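Local coordinates for protein fatty acid amide hydrolase (Candida albicans, PDB 6KVR) that probably hydrolyses the amide bond of fatty acid and other monocarboxylic acid amides, releasing the carboxylate and ammonia, as an amidase signature family enzyme, at residues V353-P358 / W481-L486; Y517-K522 / L526-Y531. One frame throughout, in Å; residues are numbered along the deposited sequence.

Contact 1 of 2, residues V353-P358 / W481-L486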
loop_
_atom_site.group_PDB
_atom_site.type_symbol
_atom_site.label_atom_id
_atom_site.label_comp_id
_atom_site.label_asym_id
_atom_site.label_seq_id
_atom_site.Cartn_x
_atom_site.Cartn_y
_atom_site.Cartn_z
ATOM N N VAL A 353 2.440 -2.262 29.904
ATOM C CA VAL A 353 2.778 -1.222 30.865
ATOM C C VAL A 353 1.485 -0.660 31.450
ATOM O O VAL A 353 0.676 -0.058 30.730
ATOM C CB VAL A 353 3.632 -0.102 30.237
ATOM C CG1 VAL A 353 3.978 0.961 31.281
ATOM C CG2 VAL A 353 4.924 -0.674 29.613
ATOM N N ARG A 354 1.318 -0.831 32.759
ATOM C CA ARG A 354 0.189 -0.275 33.488
ATOM C C ARG A 354 0.166 1.246 33.368
ATOM O O ARG A 354 1.212 1.900 33.367
ATOM C CB ARG A 354 0.291 -0.712 34.956
ATOM C CG ARG A 354 -0.699 -0.067 35.920
ATOM C CD ARG A 354 -0.410 -0.472 37.363
ATOM N NE ARG A 354 0.912 -0.048 37.811
ATOM C CZ ARG A 354 1.305 -0.045 39.081
ATOM N NH1 ARG A 354 0.487 -0.413 40.056
ATOM N NH2 ARG A 354 2.546 0.338 39.380
ATOM N N VAL A 355 -1.041 1.815 33.251
ATOM C CA VAL A 355 -1.184 3.259 33.119
ATOM C C VAL A 355 -1.245 3.869 34.513
ATOM O O VAL A 355 -1.551 3.192 35.499
ATOM C CB VAL A 355 -2.416 3.671 32.270
ATOM C CG1 VAL A 355 -2.339 3.066 30.877
ATOM C CG2 VAL A 355 -3.733 3.275 32.949
ATOM N N SER A 356 -0.926 5.164 34.588
ATOM C CA SER A 356 -0.869 5.903 35.838
ATOM C C SER A 356 -2.260 6.400 36.230
ATOM O O SER A 356 -3.185 6.388 35.415
ATOM C CB SER A 356 0.115 7.061 35.693
ATOM O OG SER A 356 -0.496 8.148 35.021
ATOM N N PRO A 357 -2.432 6.854 37.476
ATOM C CA PRO A 357 -3.779 7.161 37.996
ATOM C C PRO A 357 -4.570 8.144 37.145
ATOM O O PRO A 357 -5.769 7.914 36.930
ATOM C CB PRO A 357 -3.491 7.727 39.392
ATOM C CG PRO A 357 -2.305 6.907 39.832
ATOM C CD PRO A 357 -1.451 6.756 38.580
ATOM N N PRO A 358 -3.987 9.254 36.658
ATOM C CA PRO A 358 -4.820 10.166 35.846
ATOM C C PRO A 358 -5.373 9.517 34.587
ATOM O O PRO A 358 -6.533 9.771 34.238
ATOM C CB PRO A 358 -3.878 11.333 35.528
ATOM C CG PRO A 358 -2.518 10.792 35.713
ATOM C CD PRO A 358 -2.624 9.792 36.829
ATOM N N TRP A 481 6.618 3.323 24.052
ATOM C CA TRP A 481 5.689 3.759 23.013
ATOM C C TRP A 481 4.519 2.782 22.770
ATOM O O TRP A 481 3.761 2.963 21.802
ATOM C CB TRP A 481 6.436 3.939 21.692
ATOM C CG TRP A 481 7.579 4.903 21.677
ATOM C CD1 TRP A 481 8.098 5.610 22.731
ATOM C CD2 TRP A 481 8.370 5.248 20.531
ATOM N NE1 TRP A 481 9.158 6.381 22.305
ATOM C CE2 TRP A 481 9.348 6.175 20.961
ATOM C CE3 TRP A 481 8.340 4.865 19.181
ATOM C CZ2 TRP A 481 10.276 6.744 20.085
ATOM C CZ3 TRP A 481 9.274 5.424 18.311
ATOM C CH2 TRP A 481 10.226 6.360 18.773
ATOM N N SER A 482 4.365 1.745 23.599
ATOM C CA SER A 482 3.485 0.637 23.227
ATOM C C SER A 482 2.056 1.097 22.928
ATOM O O SER A 482 1.395 0.522 22.048
ATOM C CB SER A 482 3.480 -0.428 24.332
ATOM O OG SER A 482 2.980 0.112 25.547
ATOM N N TYR A 483 1.572 2.144 23.614
ATOM C CA TYR A 483 0.178 2.544 23.463
ATOM C C TYR A 483 -0.091 3.216 22.118
ATOM O O TYR A 483 -1.215 3.127 21.603
ATOM C CB TYR A 483 -0.239 3.440 24.641
ATOM C CG TYR A 483 -0.596 2.606 25.856
ATOM C CD1 TYR A 483 -1.840 1.987 25.960
ATOM C CD2 TYR A 483 0.341 2.363 26.859
ATOM C CE1 TYR A 483 -2.152 1.193 27.057
ATOM C CE2 TYR A 483 0.044 1.573 27.949
ATOM C CZ TYR A 483 -1.200 0.994 28.049
ATOM O OH TYR A 483 -1.485 0.207 29.140
ATOM N N THR A 484 0.911 3.865 21.517
ATOM C CA THR A 484 0.745 4.426 20.174
ATOM C C THR A 484 1.314 3.528 19.087
ATOM O O THR A 484 0.723 3.421 18.002
ATOM C CB THR A 484 1.413 5.798 20.045
ATOM O OG1 THR A 484 2.720 5.754 20.638
ATOM C CG2 THR A 484 0.561 6.912 20.682
ATOM N N SER A 485 2.446 2.868 19.352
ATOM C CA SER A 485 3.099 2.124 18.286
ATOM C C SER A 485 2.267 0.935 17.825
ATOM O O SER A 485 2.447 0.479 16.692
ATOM C CB SER A 485 4.494 1.667 18.726
ATOM O OG SER A 485 4.423 0.691 19.748
ATOM N N LEU A 486 1.350 0.441 18.664
ATOM C CA LEU A 486 0.461 -0.643 18.246
ATOM C C LEU A 486 -0.326 -0.265 16.995
ATOM O O LEU A 486 -0.451 -1.065 16.060
ATOM C CB LEU A 486 -0.499 -1.001 19.382
ATOM C CG LEU A 486 -1.600 -2.006 19.041
ATOM C CD1 LEU A 486 -0.994 -3.373 18.683
ATOM C CD2 LEU A 486 -2.675 -2.113 20.162
#

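Contact 2 of 2, residues Y517-K522 / L526-Y531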
loop_
_atom_site.group_PDB
_atom_site.type_symbol
_atom_site.label_atom_id
_atom_site.label_comp_id
_atom_site.label_asym_id
_atom_site.label_seq_id
_atom_site.Cartn_x
_atom_site.Cartn_y
_atom_site.Cartn_z
ATOM N N TYR A 517 1.557 -4.066 43.267
ATOM C CA TYR A 517 1.685 -4.503 41.885
ATOM C C TYR A 517 3.032 -5.192 41.659
ATOM O O TYR A 517 4.070 -4.763 42.177
ATOM C CB TYR A 517 1.519 -3.294 40.962
ATOM C CG TYR A 517 1.396 -3.616 39.492
ATOM C CD1 TYR A 517 0.241 -4.208 38.978
ATOM C CD2 TYR A 517 2.426 -3.309 38.612
ATOM C CE1 TYR A 517 0.125 -4.500 37.621
ATOM C CE2 TYR A 517 2.322 -3.586 37.259
ATOM C CZ TYR A 517 1.175 -4.180 36.767
ATOM O OH TYR A 517 1.098 -4.455 35.424
ATOM N N LYS A 518 3.006 -6.281 40.901
ATOM C CA LYS A 518 4.207 -6.993 40.483
ATOM C C LYS A 518 4.524 -6.597 39.043
ATOM O O LYS A 518 3.713 -6.832 38.141
ATOM C CB LYS A 518 3.996 -8.504 40.599
ATOM C CG LYS A 518 5.069 -9.363 39.936
ATOM C CD LYS A 518 4.951 -10.825 40.382
ATOM C CE LYS A 518 3.732 -11.509 39.742
ATOM N NZ LYS A 518 2.958 -12.373 40.694
ATOM N N TYR A 519 5.683 -5.976 38.831
ATOM C CA TYR A 519 6.024 -5.484 37.503
ATOM C C TYR A 519 6.312 -6.644 36.561
ATOM O O TYR A 519 6.911 -7.651 36.950
ATOM C CB TYR A 519 7.231 -4.548 37.577
ATOM C CG TYR A 519 6.918 -3.223 38.213
ATOM C CD1 TYR A 519 5.969 -2.383 37.658
ATOM C CD2 TYR A 519 7.561 -2.813 39.382
ATOM C CE1 TYR A 519 5.653 -1.171 38.247
ATOM C CE2 TYR A 519 7.256 -1.591 39.974
ATOM C CZ TYR A 519 6.298 -0.776 39.398
ATOM O OH TYR A 519 5.980 0.442 39.970
ATOM N N ARG A 520 5.880 -6.503 35.309
ATOM C CA ARG A 520 6.138 -7.527 34.299
ATOM C C ARG A 520 7.471 -7.362 33.580
ATOM O O ARG A 520 7.906 -8.297 32.902
ATOM C CB ARG A 520 5.037 -7.520 33.243
ATOM C CG ARG A 520 3.644 -7.462 33.779
ATOM C CD ARG A 520 2.903 -6.396 32.992
ATOM N NE ARG A 520 1.477 -6.647 32.942
ATOM C CZ ARG A 520 0.576 -5.783 32.501
ATOM N NH1 ARG A 520 0.909 -4.550 32.153
ATOM N NH2 ARG A 520 -0.694 -6.172 32.406
ATOM N N SER A 521 8.120 -6.204 33.685
ATOM C CA SER A 521 9.342 -5.954 32.926
ATOM C C SER A 521 10.101 -4.791 33.559
ATOM O O SER A 521 9.564 -4.036 34.377
ATOM C CB SER A 521 9.016 -5.655 31.454
ATOM O OG SER A 521 8.361 -4.393 31.339
ATOM N N LYS A 522 11.367 -4.647 33.166
ATOM C CA LYS A 522 12.118 -3.487 33.628
ATOM C C LYS A 522 11.522 -2.202 33.060
ATOM O O LYS A 522 11.468 -1.174 33.752
ATOM C CB LYS A 522 13.592 -3.606 33.236
ATOM C CG LYS A 522 14.424 -4.619 34.030
ATOM C CD LYS A 522 15.903 -4.395 33.744
ATOM C CE LYS A 522 16.806 -5.444 34.384
ATOM N NZ LYS A 522 17.152 -6.540 33.434
ATOM N N LEU A 526 10.531 1.114 35.100
ATOM C CA LEU A 526 11.085 2.411 34.732
ATOM C C LEU A 526 9.979 3.458 34.565
ATOM O O LEU A 526 10.010 4.526 35.193
ATOM C CB LEU A 526 11.903 2.257 33.450
ATOM C CG LEU A 526 12.520 3.495 32.804
ATOM C CD1 LEU A 526 13.320 4.331 33.809
ATOM C CD2 LEU A 526 13.393 3.059 31.634
ATOM N N GLU A 527 8.965 3.138 33.764
ATOM C CA GLU A 527 7.900 4.101 33.490
ATOM C C GLU A 527 7.063 4.390 34.738
ATOM O O GLU A 527 6.803 5.555 35.057
ATOM C CB GLU A 527 7.011 3.581 32.358
ATOM C CG GLU A 527 7.633 3.699 30.973
ATOM C CD GLU A 527 7.528 5.116 30.375
ATOM O OE1 GLU A 527 6.814 5.987 30.941
ATOM O OE2 GLU A 527 8.159 5.355 29.320
ATOM N N ASN A 528 6.603 3.343 35.441
ATOM C CA ASN A 528 5.677 3.556 36.554
ATOM C C ASN A 528 6.352 4.246 37.738
ATOM O O ASN A 528 5.703 5.023 38.450
ATOM C CB ASN A 528 5.074 2.235 37.031
ATOM C CG ASN A 528 3.914 1.741 36.160
ATOM O OD1 ASN A 528 3.338 0.693 36.443
ATOM N ND2 ASN A 528 3.588 2.475 35.093
ATOM N N GLU A 529 7.639 3.980 37.980
ATOM C CA GLU A 529 8.271 4.605 39.139
ATOM C C GLU A 529 8.568 6.083 38.911
ATOM O O GLU A 529 8.898 6.783 39.868
ATOM C CB GLU A 529 9.534 3.827 39.534
ATOM C CG GLU A 529 9.197 2.561 40.349
ATOM C CD GLU A 529 10.408 1.724 40.774
ATOM O OE1 GLU A 529 11.551 1.954 40.291
ATOM O OE2 GLU A 529 10.200 0.805 41.605
ATOM N N ASN A 530 8.400 6.587 37.687
ATOM C CA ASN A 530 8.503 8.020 37.439
ATOM C C ASN A 530 7.238 8.787 37.808
ATOM O O ASN A 530 7.284 10.017 37.889
ATOM C CB ASN A 530 8.812 8.284 35.966
ATOM C CG ASN A 530 10.265 8.090 35.646
ATOM O OD1 ASN A 530 11.095 8.080 36.542
ATOM N ND2 ASN A 530 10.582 7.899 34.379
ATOM N N TYR A 531 6.102 8.119 38.004
ATOM C CA TYR A 531 4.894 8.882 38.275
ATOM C C TYR A 531 4.938 9.441 39.695
ATOM O O TYR A 531 5.178 8.709 40.656
ATOM C CB TYR A 531 3.625 8.048 38.076
ATOM C CG TYR A 531 2.410 8.917 38.352
ATOM C CD1 TYR A 531 2.020 9.898 37.442
ATOM C CD2 TYR A 531 1.722 8.839 39.569
ATOM C CE1 TYR A 531 0.954 10.749 37.709
ATOM C CE2 TYR A 531 0.650 9.689 39.843
ATOM C CZ TYR A 531 0.277 10.637 38.910
ATOM O OH TYR A 531 -0.778 11.467 39.150
#

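Contact 1 of 2, residues V353-P358 / W481-L486
Y483 reaches from the first turn of helix 482-490 to the loop residues V353-V355, which lead into helix 357-372, and meets them with its phenol end. The hydroxyl OH donates a hydrogen bond of 2.7 Å to the backbone O of V353, which lies at the ring edge, close to the ring plane. The C=O...OH angle is 156° and the hydroxyl is tilted 24° from the carbonyl plane. The methyl CG1 of V355 comes to the same end of the ring, neither over a face nor at the edge, 3.7 Å from Y483 CZ. The two side chains cross at about a right angle. With CG anti to the carbonyl carbon (chi1 -82°), Y483 directs its ring outward from the helix to the loop. P466, from strand 462-466 of the mixed central sheet of the amidase domain, touches both V355 and Y483. D350 N also bonds to Y483 OH, and D350 OD2 to S482 OG, tying the helix start to the same loop. The phenol thus gives its proton to one backbone carbonyl and accepts from one backbone N-H: a buried hydroxyl satisfied on both counts, its rotation set by two bonds and its flank covered by a valine methyl.

Contact 2 of 2, residues Y517-K522 / L526-Y531
Y519 brings one ring edge and its hydroxyl to N528 and E529 in the C-terminal part of helix 522-529, while its own backbone belongs to the loop leading into that helix. Its CB starts toward the helix; CG lies anti to the carbonyl carbon, beside the backbone N (chi1 -71°), and the ring runs on towards N528. On one edge of the ring CE1 lies 3.5 Å from N528 OD1, which sits near the ring plane, and 3.7 Å from N528 CB. The ring and amide planes are 58° apart, so the amide neither stacks on the ring nor lies flat with it. On the other side of the ring CE2 is 4.1 Å from E529 OE2, with the carboxylate plane perpendicular to the ring. At the tip, Y519 OH rests on aliphatic carbon, 3.6 Å from N528 CB and 3.9 Å from E529 CG. The polar ends of both helix residues have stronger partners elsewhere, R354 for the amide of N528 and Q525 NE2 for E529 OE1. Nearer the helix start, the backbone joins the two segments. L526 N donates to K522 O over 2.8 Å, almost straight at 175°, an i to i+4 bond of the helix's first turn. S521 is the N-cap just ahead of it, its OG taking the N-H of E524, whose OE2 also meets Y517 OH and R520 NH1. The 517-521 loop follows helix 512-515, runs beside helix 522-529 and enters it at its N-terminus. Beyond that helix, Y531 packs on P357, at the start of helix 357-372.

How the contacts relate
R354 joins the two contacts, whose centres lie 12 Å apart. Its backbone follows V353 in contact 1, and its side chain reaches contact 2: NE is 2.9 Å from N528 OD1, a probable hydrogen bond, and the guanidinium makes a cation-pi interaction with Y517. P358 CD, 3.4 Å from Y531 OH, adds a packing contact as a second junction. The 353-358 segment is thus held between helix 482-490 and helix 522-529. Contact 1 is the closer to the predicted substrate site, with the side chain of Y483 about 9 Å from that of G256; contact 2 lies away from the annotated sites, farther from the chain centre.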